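Local atomic coordinates of dual function macrocyclase-peptidase POPB (Galerina marginata, PDB entry 5N4B), a protein that cleaves peptide bonds after prolyl residues and macrocyclises peptide precursors in the biosynthesis of the amanitin toxins. Residues 272-277 with 302-307; 461-466 with 475-480; 656-661 with 688-693. The protein carries 1 engineered substitution. All blocks are in the same frame, centred on the assembly; numbering follows the deposited sequence.

Interaction 1: residues 272-277 with 302-307; sequences KYLYLY and IHWRKV
Trp304 carries this contact, with its indole reaching across to residues 272-277. At CB its chain turns so that CG lies anti to the carbonyl carbon and beside the backbone N (chi1 -62°). The backbones stay well apart: the CA atoms of Leu276 and Trp304, the closest pair, are 8.5 Å from each other. The ring system closes the gap with its six-membered end. Trp304 CZ3 meets Leu276 CB at 3.6 Å and passes 3.7 Å from Leu274 O. Trp304 CH2, at the tip, touches Leu276 CB and, at 3.7 Å, Leu274 CD2. Leu276 CB stands over one face of the Trp304 six-membered ring, 4.0 Å from its centroid and 28° off the normal, which is a CH-pi contact. Leu274 approaches the same end obliquely.

The setting is a four-stranded antiparallel blade of the beta-propeller. Strand 287-292 runs between strands 273-279 and 305-308, so the indole spans over an intervening strand rather than pairing with a neighbour. Trp289 of that strand meets the Trp304 ring with the planes at about 50°. Val252, from the outermost strand of the preceding blade, touches both Ile302 and Trp304.

Ile302 works from the opposite face of the indole. Ile302 CG2 sits 3.7 Å above the Trp304 plane, over the ring centre. Ile302 CD1, at the end of the other branch, meets Leu274 CD2 at 3.9 Å. The two side chains cross there at about a right angle. Leu274 and Leu276 both hold CG anti to the backbone N, and both point toward residues 302-307.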
loop_
_atom_site.group_PDB
_atom_site.type_symbol
_atom_site.label_atom_id
_atom_site.label_comp_id
_atom_site.label_asym_id
_atom_site.label_seq_id
_atom_site.Cartn_x
_atom_site.Cartn_y
_atom_site.Cartn_z
ATOM N N LYS A 272 25.841 11.767 -13.516
ATOM C CA LYS A 272 25.717 13.056 -14.171
ATOM C C LYS A 272 24.537 13.891 -13.686
ATOM O O LYS A 272 24.625 15.123 -13.706
ATOM C CB LYS A 272 25.606 12.833 -15.670
ATOM C CG LYS A 272 25.499 14.098 -16.492
ATOM C CD LYS A 272 25.354 13.728 -17.938
ATOM C CE LYS A 272 25.501 14.893 -18.878
ATOM N NZ LYS A 272 24.968 14.373 -20.133
ATOM N N TYR A 273 23.431 13.261 -13.300
ATOM C CA TYR A 273 22.194 13.978 -13.045
ATOM C C TYR A 273 21.631 13.655 -11.676
ATOM O O TYR A 273 21.734 12.527 -11.175
ATOM C CB TYR A 273 21.137 13.630 -14.097
ATOM C CG TYR A 273 21.436 14.105 -15.473
ATOM C CD1 TYR A 273 21.569 15.453 -15.744
ATOM C CD2 TYR A 273 21.513 13.201 -16.512
ATOM C CE1 TYR A 273 21.783 15.895 -17.022
ATOM C CE2 TYR A 273 21.764 13.623 -17.817
ATOM C CZ TYR A 273 21.910 14.989 -18.049
ATOM O OH TYR A 273 22.120 15.402 -19.351
ATOM N N LEU A 274 21.046 14.680 -11.096
ATOM C CA LEU A 274 20.162 14.603 -9.944
ATOM C C LEU A 274 18.786 15.069 -10.398
ATOM O O LEU A 274 18.636 16.160 -10.960
ATOM C CB LEU A 274 20.682 15.513 -8.832
ATOM C CG LEU A 274 19.786 15.734 -7.615
ATOM C CD1 LEU A 274 19.591 14.471 -6.885
ATOM C CD2 LEU A 274 20.430 16.801 -6.719
ATOM N N TYR A 275 17.774 14.294 -10.081
ATOM C CA TYR A 275 16.415 14.610 -10.442
ATOM C C TYR A 275 15.594 14.946 -9.217
ATOM O O TYR A 275 15.713 14.281 -8.171
ATOM C CB TYR A 275 15.800 13.411 -11.126
ATOM C CG TYR A 275 16.557 12.869 -12.318
ATOM C CD1 TYR A 275 16.547 13.521 -13.561
ATOM C CD2 TYR A 275 17.291 11.691 -12.242
ATOM C CE1 TYR A 275 17.217 13.014 -14.641
ATOM C CE2 TYR A 275 17.952 11.184 -13.363
ATOM C CZ TYR A 275 17.901 11.866 -14.547
ATOM O OH TYR A 275 18.564 11.321 -15.619
ATOM N N LEU A 276 14.737 15.975 -9.347
ATOM C CA LEU A 276 13.809 16.369 -8.295
ATOM C C LEU A 276 12.395 16.274 -8.804
ATOM O O LEU A 276 12.062 16.852 -9.846
ATOM C CB LEU A 276 14.073 17.805 -7.867
ATOM C CG LEU A 276 13.147 18.385 -6.775
ATOM C CD1 LEU A 276 13.440 17.820 -5.427
ATOM C CD2 LEU A 276 13.246 19.924 -6.754
ATOM N N TYR A 277 11.579 15.549 -8.066
ATOM C CA TYR A 277 10.158 15.453 -8.316
ATOM C C TYR A 277 9.428 16.279 -7.258
ATOM O O TYR A 277 9.847 16.344 -6.090
ATOM C CB TYR A 277 9.661 14.023 -8.172
ATOM C CG TYR A 277 10.398 12.977 -8.994
ATOM C CD1 TYR A 277 10.361 12.962 -10.354
ATOM C CD2 TYR A 277 11.065 11.963 -8.367
ATOM C CE1 TYR A 277 11.031 12.000 -11.066
ATOM C CE2 TYR A 277 11.731 10.990 -9.085
ATOM C CZ TYR A 277 11.690 11.006 -10.436
ATOM O OH TYR A 277 12.316 9.986 -11.159
ATOM N N ILE A 302 22.394 24.171 -5.730
ATOM C CA ILE A 302 22.208 23.391 -6.954
ATOM C C ILE A 302 21.427 24.186 -7.987
ATOM O O ILE A 302 20.407 24.817 -7.687
ATOM C CB ILE A 302 21.469 22.108 -6.571
ATOM C CG1 ILE A 302 22.410 21.170 -5.884
ATOM C CG2 ILE A 302 20.915 21.425 -7.815
ATOM C CD1 ILE A 302 21.673 20.132 -5.107
ATOM N N HIS A 303 21.855 24.080 -9.241
ATOM C CA HIS A 303 21.184 24.706 -10.359
ATOM C C HIS A 303 20.171 23.712 -10.937
ATOM O O HIS A 303 20.551 22.701 -11.525
ATOM C CB HIS A 303 22.187 25.161 -11.398
ATOM C CG HIS A 303 21.549 25.842 -12.552
ATOM N ND1 HIS A 303 20.481 26.702 -12.406
ATOM C CD2 HIS A 303 21.804 25.777 -13.876
ATOM C CE1 HIS A 303 20.102 27.133 -13.593
ATOM N NE2 HIS A 303 20.896 26.602 -14.501
ATOM N N TRP A 304 18.887 24.030 -10.804
ATOM C CA TRP A 304 17.821 23.212 -11.374
ATOM C C TRP A 304 17.418 23.717 -12.739
ATOM O O TRP A 304 17.040 24.886 -12.886
ATOM C CB TRP A 304 16.606 23.240 -10.468
ATOM C CG TRP A 304 16.829 22.696 -9.147
ATOM C CD1 TRP A 304 16.882 23.380 -7.957
ATOM C CD2 TRP A 304 17.073 21.321 -8.823
ATOM N NE1 TRP A 304 17.121 22.528 -6.945
ATOM C CE2 TRP A 304 17.246 21.249 -7.428
ATOM C CE3 TRP A 304 17.141 20.139 -9.581
ATOM C CZ2 TRP A 304 17.471 20.052 -6.771
ATOM C CZ3 TRP A 304 17.374 18.934 -8.890
ATOM C CH2 TRP A 304 17.544 18.921 -7.520
ATOM N N ARG A 305 17.385 22.801 -13.713
ATOM C CA ARG A 305 16.728 23.022 -14.981
ATOM C C ARG A 305 15.282 22.545 -14.863
ATOM O O ARG A 305 15.031 21.370 -14.569
ATOM C CB ARG A 305 17.425 22.249 -16.093
ATOM C CG ARG A 305 16.818 22.438 -17.469
ATOM C CD ARG A 305 17.616 21.754 -18.514
ATOM N NE ARG A 305 17.026 21.937 -19.821
ATOM C CZ ARG A 305 17.597 21.531 -20.957
ATOM N NH1 ARG A 305 18.768 20.919 -20.955
ATOM N NH2 ARG A 305 16.987 21.753 -22.119
ATOM N N LYS A 306 14.337 23.438 -15.116
ATOM C CA LYS A 306 12.910 23.222 -14.829
ATOM C C LYS A 306 12.226 22.565 -16.034
ATOM O O LYS A 306 11.355 23.126 -16.693
ATOM C CB LYS A 306 12.255 24.523 -14.394
ATOM C CG LYS A 306 12.874 25.131 -13.133
ATOM C CD LYS A 306 12.153 26.456 -12.745
ATOM C CE LYS A 306 12.758 27.114 -11.518
ATOM N NZ LYS A 306 12.056 28.449 -11.367
ATOM N N VAL A 307 12.587 21.300 -16.242
ATOM C CA VAL A 307 12.204 20.583 -17.456
ATOM C C VAL A 307 10.699 20.415 -17.545
ATOM O O VAL A 307 10.094 20.675 -18.596
ATOM C CB VAL A 307 12.947 19.243 -17.560
ATOM C CG1 VAL A 307 12.478 18.441 -18.713
ATOM C CG2 VAL A 307 14.423 19.487 -17.701
#

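Interaction 2: residues 461-466 with 475-480; sequences STQVWY and PMFIVR
Val464 CG2 is the middle of the apolar patch on one face of this hairpin. Val464 CG2 touches Ile478 CD1 at 3.7 Å, the two side chains crossing at about a right angle, and lies near Met476 CB. The bend at chi3 turns Met476 CE to Tyr466 CD1 (4.0 Å). Met476 SD lies oblique to the ring, a Met-aromatic contact. Helix 548-563 packs on this side through Phe560, and Tyr466 OH bonds to Asp553 O.

The other face carries Trp465, Pro475, Gln463 and Phe477. Pro475 lies flat against the indole: Pro475 CB stands 3.6 Å from the centroid of the Trp465 six-membered ring, only 4° off the normal, a CH-pi contact. Gln463 extends alongside Phe477, its amide plane 17° from the ring plane, with Gln463 NE2 3.6 Å from Phe477 CE1. That NE2 bonds to Asn380 O of the propeller, and Phe424 meets Phe477 edge-to-face.

Strands 459-467 and 473-481 form an antiparallel beta hairpin at one edge of the mixed sheet of the alpha/beta-hydrolase domain. Thr462 and Ile478 are a hydrogen-bonded pair, as are Val464 and Met476. Ile478 N reaches Thr462 O at 2.8 Å (168° at the hydrogen), in the carbonyl plane. At the polar edge, a water lies 2.8 Å from Thr462 OG1 and donates to Ile478 O at 2.9 Å. Ile478 O thus accepts from both Thr462 N and the water. Backbone bonds set the register, while the side chains give the hairpin one face for a helix and another for the propeller.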
loop_
_atom_site.group_PDB
_atom_site.type_symbol
_atom_site.label_atom_id
_atom_site.label_comp_id
_atom_site.label_asym_id
_atom_site.label_seq_id
_atom_site.Cartn_x
_atom_site.Cartn_y
_atom_site.Cartn_z
ATOM N N SER A 461 -8.684 -19.172 -9.844
ATOM C CA SER A 461 -9.143 -17.815 -10.045
ATOM C C SER A 461 -9.566 -17.646 -11.484
ATOM O O SER A 461 -8.923 -18.168 -12.418
ATOM C CB SER A 461 -8.133 -16.755 -9.663
ATOM O OG SER A 461 -7.063 -16.746 -10.562
ATOM N N THR A 462 -10.643 -16.924 -11.667
ATOM C CA THR A 462 -11.150 -16.564 -12.996
ATOM C C THR A 462 -11.522 -15.091 -12.965
ATOM O O THR A 462 -11.611 -14.480 -11.899
ATOM C CB THR A 462 -12.380 -17.343 -13.431
ATOM O OG1 THR A 462 -13.446 -17.122 -12.479
ATOM C CG2 THR A 462 -12.060 -18.850 -13.548
ATOM N N GLN A 463 -11.722 -14.518 -14.121
ATOM C CA GLN A 463 -12.151 -13.148 -14.256
ATOM C C GLN A 463 -13.459 -13.127 -15.030
ATOM O O GLN A 463 -13.557 -13.716 -16.122
ATOM C CB GLN A 463 -11.073 -12.329 -14.962
ATOM C CG GLN A 463 -11.376 -10.842 -15.054
ATOM C CD GLN A 463 -10.198 -10.133 -15.688
ATOM O OE1 GLN A 463 -9.827 -10.416 -16.829
ATOM N NE2 GLN A 463 -9.615 -9.244 -14.946
ATOM N N VAL A 464 -14.445 -12.485 -14.455
ATOM C CA VAL A 464 -15.757 -12.315 -15.071
ATOM C C VAL A 464 -16.027 -10.822 -15.258
ATOM O O VAL A 464 -15.348 -9.969 -14.692
ATOM C CB VAL A 464 -16.865 -12.988 -14.250
ATOM C CG1 VAL A 464 -16.581 -14.445 -14.104
ATOM C CG2 VAL A 464 -17.035 -12.346 -12.903
ATOM N N TRP A 465 -16.985 -10.482 -16.118
ATOM C CA TRP A 465 -17.337 -9.100 -16.368
ATOM C C TRP A 465 -18.794 -8.877 -16.014
ATOM O O TRP A 465 -19.650 -9.719 -16.304
ATOM C CB TRP A 465 -17.089 -8.708 -17.832
ATOM C CG TRP A 465 -15.656 -8.759 -18.234
ATOM C CD1 TRP A 465 -14.919 -9.868 -18.512
ATOM C CD2 TRP A 465 -14.809 -7.646 -18.404
ATOM N NE1 TRP A 465 -13.635 -9.500 -18.803
ATOM C CE2 TRP A 465 -13.548 -8.133 -18.780
ATOM C CE3 TRP A 465 -14.993 -6.281 -18.285
ATOM C CZ2 TRP A 465 -12.457 -7.256 -19.030
ATOM C CZ3 TRP A 465 -13.961 -5.430 -18.538
ATOM C CH2 TRP A 465 -12.693 -5.921 -18.916
ATOM N N TYR A 466 -19.059 -7.752 -15.381
ATOM C CA TYR A 466 -20.422 -7.341 -15.015
ATOM C C TYR A 466 -20.634 -5.901 -15.465
ATOM O O TYR A 466 -19.715 -5.206 -15.862
ATOM C CB TYR A 466 -20.699 -7.507 -13.506
ATOM C CG TYR A 466 -19.925 -6.558 -12.623
ATOM C CD1 TYR A 466 -18.619 -6.819 -12.235
ATOM C CD2 TYR A 466 -20.512 -5.402 -12.147
ATOM C CE1 TYR A 466 -17.927 -5.944 -11.420
ATOM C CE2 TYR A 466 -19.822 -4.542 -11.339
ATOM C CZ TYR A 466 -18.545 -4.814 -10.970
ATOM O OH TYR A 466 -17.874 -3.929 -10.146
ATOM N N PRO A 475 -14.457 -5.684 -14.903
ATOM C CA PRO A 475 -14.005 -7.054 -14.611
ATOM C C PRO A 475 -13.879 -7.286 -13.118
ATOM O O PRO A 475 -13.695 -6.357 -12.329
ATOM C CB PRO A 475 -12.607 -7.112 -15.247
ATOM C CG PRO A 475 -12.132 -5.708 -15.059
ATOM C CD PRO A 475 -13.308 -4.770 -15.148
ATOM N N MET A 476 -13.988 -8.551 -12.754
ATOM C CA MET A 476 -13.933 -8.960 -11.356
ATOM C C MET A 476 -13.246 -10.317 -11.278
ATOM O O MET A 476 -13.654 -11.272 -11.949
ATOM C CB MET A 476 -15.330 -9.085 -10.778
ATOM C CG MET A 476 -15.376 -9.610 -9.348
ATOM S SD MET A 476 -16.921 -9.239 -8.455
ATOM C CE MET A 476 -18.177 -9.801 -9.594
ATOM N N PHE A 477 -12.270 -10.438 -10.379
ATOM C CA PHE A 477 -11.678 -11.743 -10.089
ATOM C C PHE A 477 -12.552 -12.505 -9.106
ATOM O O PHE A 477 -13.085 -11.926 -8.155
ATOM C CB PHE A 477 -10.308 -11.578 -9.457
ATOM C CG PHE A 477 -9.283 -10.949 -10.344
ATOM C CD1 PHE A 477 -8.850 -11.588 -11.496
ATOM C CD2 PHE A 477 -8.725 -9.733 -10.014
ATOM C CE1 PHE A 477 -7.859 -11.001 -12.295
ATOM C CE2 PHE A 477 -7.694 -9.164 -10.826
ATOM C CZ PHE A 477 -7.296 -9.807 -11.936
ATOM N N ILE A 478 -12.734 -13.803 -9.371
ATOM C CA ILE A 478 -13.448 -14.700 -8.466
ATOM C C ILE A 478 -12.504 -15.843 -8.138
ATOM O O ILE A 478 -12.020 -16.530 -9.049
ATOM C CB ILE A 478 -14.765 -15.213 -9.072
ATOM C CG1 ILE A 478 -15.703 -14.007 -9.288
ATOM C CG2 ILE A 478 -15.400 -16.185 -8.139
ATOM C CD1 ILE A 478 -17.128 -14.352 -9.841
ATOM N N VAL A 479 -12.261 -16.065 -6.850
ATOM C CA VAL A 479 -11.381 -17.122 -6.370
ATOM C C VAL A 479 -12.207 -18.130 -5.591
ATOM O O VAL A 479 -13.043 -17.747 -4.758
ATOM C CB VAL A 479 -10.240 -16.578 -5.487
ATOM C CG1 VAL A 479 -9.267 -17.688 -5.143
ATOM C CG2 VAL A 479 -9.538 -15.430 -6.195
ATOM N N ARG A 480 -11.932 -19.428 -5.819
ATOM C CA ARG A 480 -12.643 -20.487 -5.095
ATOM C C ARG A 480 -11.726 -21.684 -4.878
ATOM O O ARG A 480 -10.775 -21.914 -5.626
ATOM C CB ARG A 480 -13.900 -20.927 -5.840
ATOM C CG ARG A 480 -13.630 -21.549 -7.213
ATOM C CD ARG A 480 -14.800 -22.285 -7.778
ATOM N NE ARG A 480 -14.587 -22.541 -9.188
ATOM C CZ ARG A 480 -15.531 -23.062 -9.958
ATOM N NH1 ARG A 480 -16.691 -23.440 -9.432
ATOM N NH2 ARG A 480 -15.310 -23.222 -11.245
HETATM O O HOH W 1 -13.271 -18.852 -10.223
#

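Interaction 3: residues 656-661 with 688-693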
loop_
_atom_site.group_PDB
_atom_site.type_symbol
_atom_site.label_atom_id
_atom_site.label_comp_id
_atom_site.label_asym_id
_atom_site.label_seq_id
_atom_site.Cartn_x
_atom_site.Cartn_y
_atom_site.Cartn_z
ATOM N N ILE A 656 -16.308 -2.764 12.672
ATOM C CA ILE A 656 -15.355 -1.732 12.247
ATOM C C ILE A 656 -14.074 -1.949 13.029
ATOM O O ILE A 656 -14.126 -2.313 14.214
ATOM C CB ILE A 656 -15.960 -0.337 12.516
ATOM C CG1 ILE A 656 -17.343 -0.215 11.856
ATOM C CG2 ILE A 656 -15.012 0.744 12.081
ATOM C CD1 ILE A 656 -17.904 1.162 11.771
ATOM N N THR A 657 -12.945 -1.768 12.410
ATOM C CA THR A 657 -11.672 -1.934 13.119
ATOM C C THR A 657 -10.794 -0.722 12.855
ATOM O O THR A 657 -10.717 -0.239 11.724
ATOM C CB THR A 657 -10.944 -3.271 12.803
ATOM O OG1 THR A 657 -10.436 -3.245 11.476
ATOM C CG2 THR A 657 -11.919 -4.463 12.898
ATOM N N VAL A 658 -10.152 -0.223 13.911
ATOM C CA VAL A 658 -9.210 0.870 13.798
ATOM C C VAL A 658 -8.027 0.643 14.720
ATOM O O VAL A 658 -8.099 -0.104 15.690
ATOM C CB VAL A 658 -9.816 2.275 14.063
ATOM C CG1 VAL A 658 -10.949 2.594 13.086
ATOM C CG2 VAL A 658 -10.248 2.393 15.519
ATOM N N ASN A 659 -6.941 1.374 14.429
ATOM C CA ASN A 659 -5.744 1.462 15.263
ATOM C C ASN A 659 -5.675 2.871 15.817
ATOM O O ASN A 659 -5.766 3.838 15.066
ATOM C CB ASN A 659 -4.516 1.120 14.397
ATOM C CG ASN A 659 -4.546 -0.343 13.880
ATOM O OD1 ASN A 659 -4.866 -1.264 14.645
ATOM N ND2 ASN A 659 -4.224 -0.561 12.598
ATOM N N ILE A 660 -5.563 2.993 17.142
ATOM C CA ILE A 660 -5.712 4.296 17.798
ATOM C C ILE A 660 -4.715 5.324 17.293
ATOM O O ILE A 660 -5.049 6.506 17.210
ATOM C CB ILE A 660 -5.660 4.127 19.323
ATOM C CG1 ILE A 660 -6.230 5.343 20.044
ATOM C CG2 ILE A 660 -4.244 3.915 19.780
ATOM C CD1 ILE A 660 -7.697 5.574 19.824
ATOM N N GLY A 661 -3.525 4.897 16.920
ATOM C CA GLY A 661 -2.465 5.796 16.514
ATOM C C GLY A 661 -2.447 6.169 15.065
ATOM O O GLY A 661 -1.512 6.840 14.606
ATOM N N LEU A 688 -23.647 -3.889 15.470
ATOM C CA LEU A 688 -22.878 -2.787 14.888
ATOM C C LEU A 688 -21.785 -2.478 15.904
ATOM O O LEU A 688 -22.037 -1.825 16.920
ATOM C CB LEU A 688 -23.763 -1.585 14.590
ATOM C CG LEU A 688 -24.992 -1.969 13.736
ATOM C CD1 LEU A 688 -25.945 -0.792 13.597
ATOM C CD2 LEU A 688 -24.647 -2.427 12.354
ATOM N N LEU A 689 -20.572 -2.946 15.662
ATOM C CA LEU A 689 -19.509 -3.010 16.654
ATOM C C LEU A 689 -18.222 -2.371 16.139
ATOM O O LEU A 689 -18.025 -2.225 14.917
ATOM C CB LEU A 689 -19.151 -4.449 16.984
ATOM C CG LEU A 689 -20.319 -5.298 17.437
ATOM C CD1 LEU A 689 -19.861 -6.742 17.551
ATOM C CD2 LEU A 689 -20.894 -4.775 18.719
ATOM N N ILE A 690 -17.337 -1.967 17.055
ATOM C CA ILE A 690 -16.021 -1.439 16.688
ATOM C C ILE A 690 -14.961 -1.993 17.625
ATOM O O ILE A 690 -15.146 -2.037 18.854
ATOM C CB ILE A 690 -15.983 0.107 16.627
ATOM C CG1 ILE A 690 -14.615 0.585 16.138
ATOM C CG2 ILE A 690 -16.328 0.725 17.998
ATOM C CD1 ILE A 690 -14.645 2.070 15.777
ATOM N N LYS A 691 -13.842 -2.423 17.023
ATOM C CA LYS A 691 -12.622 -2.817 17.719
ATOM C C LYS A 691 -11.608 -1.699 17.578
ATOM O O LYS A 691 -11.462 -1.115 16.501
ATOM C CB LYS A 691 -12.024 -4.064 17.070
ATOM C CG LYS A 691 -12.656 -5.314 17.460
ATOM C CD LYS A 691 -11.972 -6.501 16.737
ATOM C CE LYS A 691 -10.505 -6.653 17.087
ATOM N NZ LYS A 691 -9.840 -7.868 16.503
ATOM N N ILE A 692 -10.861 -1.433 18.649
ATOM C CA ILE A 692 -9.950 -0.300 18.726
ATOM C C ILE A 692 -8.649 -0.821 19.313
ATOM O O ILE A 692 -8.563 -1.057 20.528
ATOM C CB ILE A 692 -10.510 0.850 19.569
ATOM C CG1 ILE A 692 -11.882 1.274 19.004
ATOM C CG2 ILE A 692 -9.504 1.998 19.536
ATOM C CD1 ILE A 692 -12.825 1.986 19.924
ATOM N N ASP A 693 -7.634 -0.983 18.482
ATOM C CA ASP A 693 -6.336 -1.432 18.982
ATOM C C ASP A 693 -5.619 -0.242 19.603
ATOM O O ASP A 693 -5.341 0.729 18.903
ATOM C CB ASP A 693 -5.530 -2.047 17.844
ATOM C CG ASP A 693 -4.199 -2.683 18.312
ATOM O OD1 ASP A 693 -3.673 -2.299 19.377
ATOM O OD2 ASP A 693 -3.665 -3.572 17.610
#
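The amide of Asn659 and the carboxylate of Asp693 are the flat groups here, and their planes stand 74° apart. Asn659 CG is anti to its carbonyl carbon and Asp693 CG anti to its backbone N. Asn659 OD1 lies 3.4 Å from Asp693 CB and 3.9 Å from Asp693 OD2. Lys703 NZ is hydrogen-bonded to Asn659 OD1 and forms a salt bridge with Asp693 OD2. The lysine probably eases any repulsion between these oxygens. Asp693 OD1 takes the backbone N of Ser695.

The strands are the two parallel arms of a beta-alpha-beta unit in the alpha/beta-hydrolase fold, joined through helix 668-680. Catalytic Asp662 follows the first strand, about 5 Å from Asn659 between side chains, and catalytic His699 the second.

Thr657 and Lys691 run side by side on the face of Asn659 and Asp693, with Thr657 CG2 4.2 Å from Lys691 CB. Lys691 NZ forms salt bridges with Asp711 and Asp714 of helix 705-722. On the reverse face Ile656 CG2 meets Ile690 CD1 at 3.9 Å, and Val658 CG2 meets Ile692 CG1 at 4.0 Å. Helix 668-680 touches Ile656 and Val658, and helix 46-64 touches Ile690 and Ile692.

Five backbone bonds zip the strands. In the first, Ile656 N gives a straight bond (176°) to Leu689 O, yet stands 27° above that carbonyl's plane. In the last, Ile660 N lies 2.9 Å from Asp693 O, nearly along the C=O axis.

The three contacts follow one another along the chain and do not touch. Interaction 1 belongs to the propeller and is buried. Interactions 2 and 3 are partly buried and lie in the same eight-stranded sheet of the hydrolase domain, their centres 31 Å apart. Each involves an outermost strand of that sheet: 459-467 in one, 688-693 in the other. Interaction 1 rests on apolar and CH-pi packing of side chains across an intervening strand. The other two join adjacent strands by backbone bonds, antiparallel in interaction 2 and parallel in interaction 3. Interaction 2 meets the propeller with one face, whereas interaction 3 leads toward the charge relay residues.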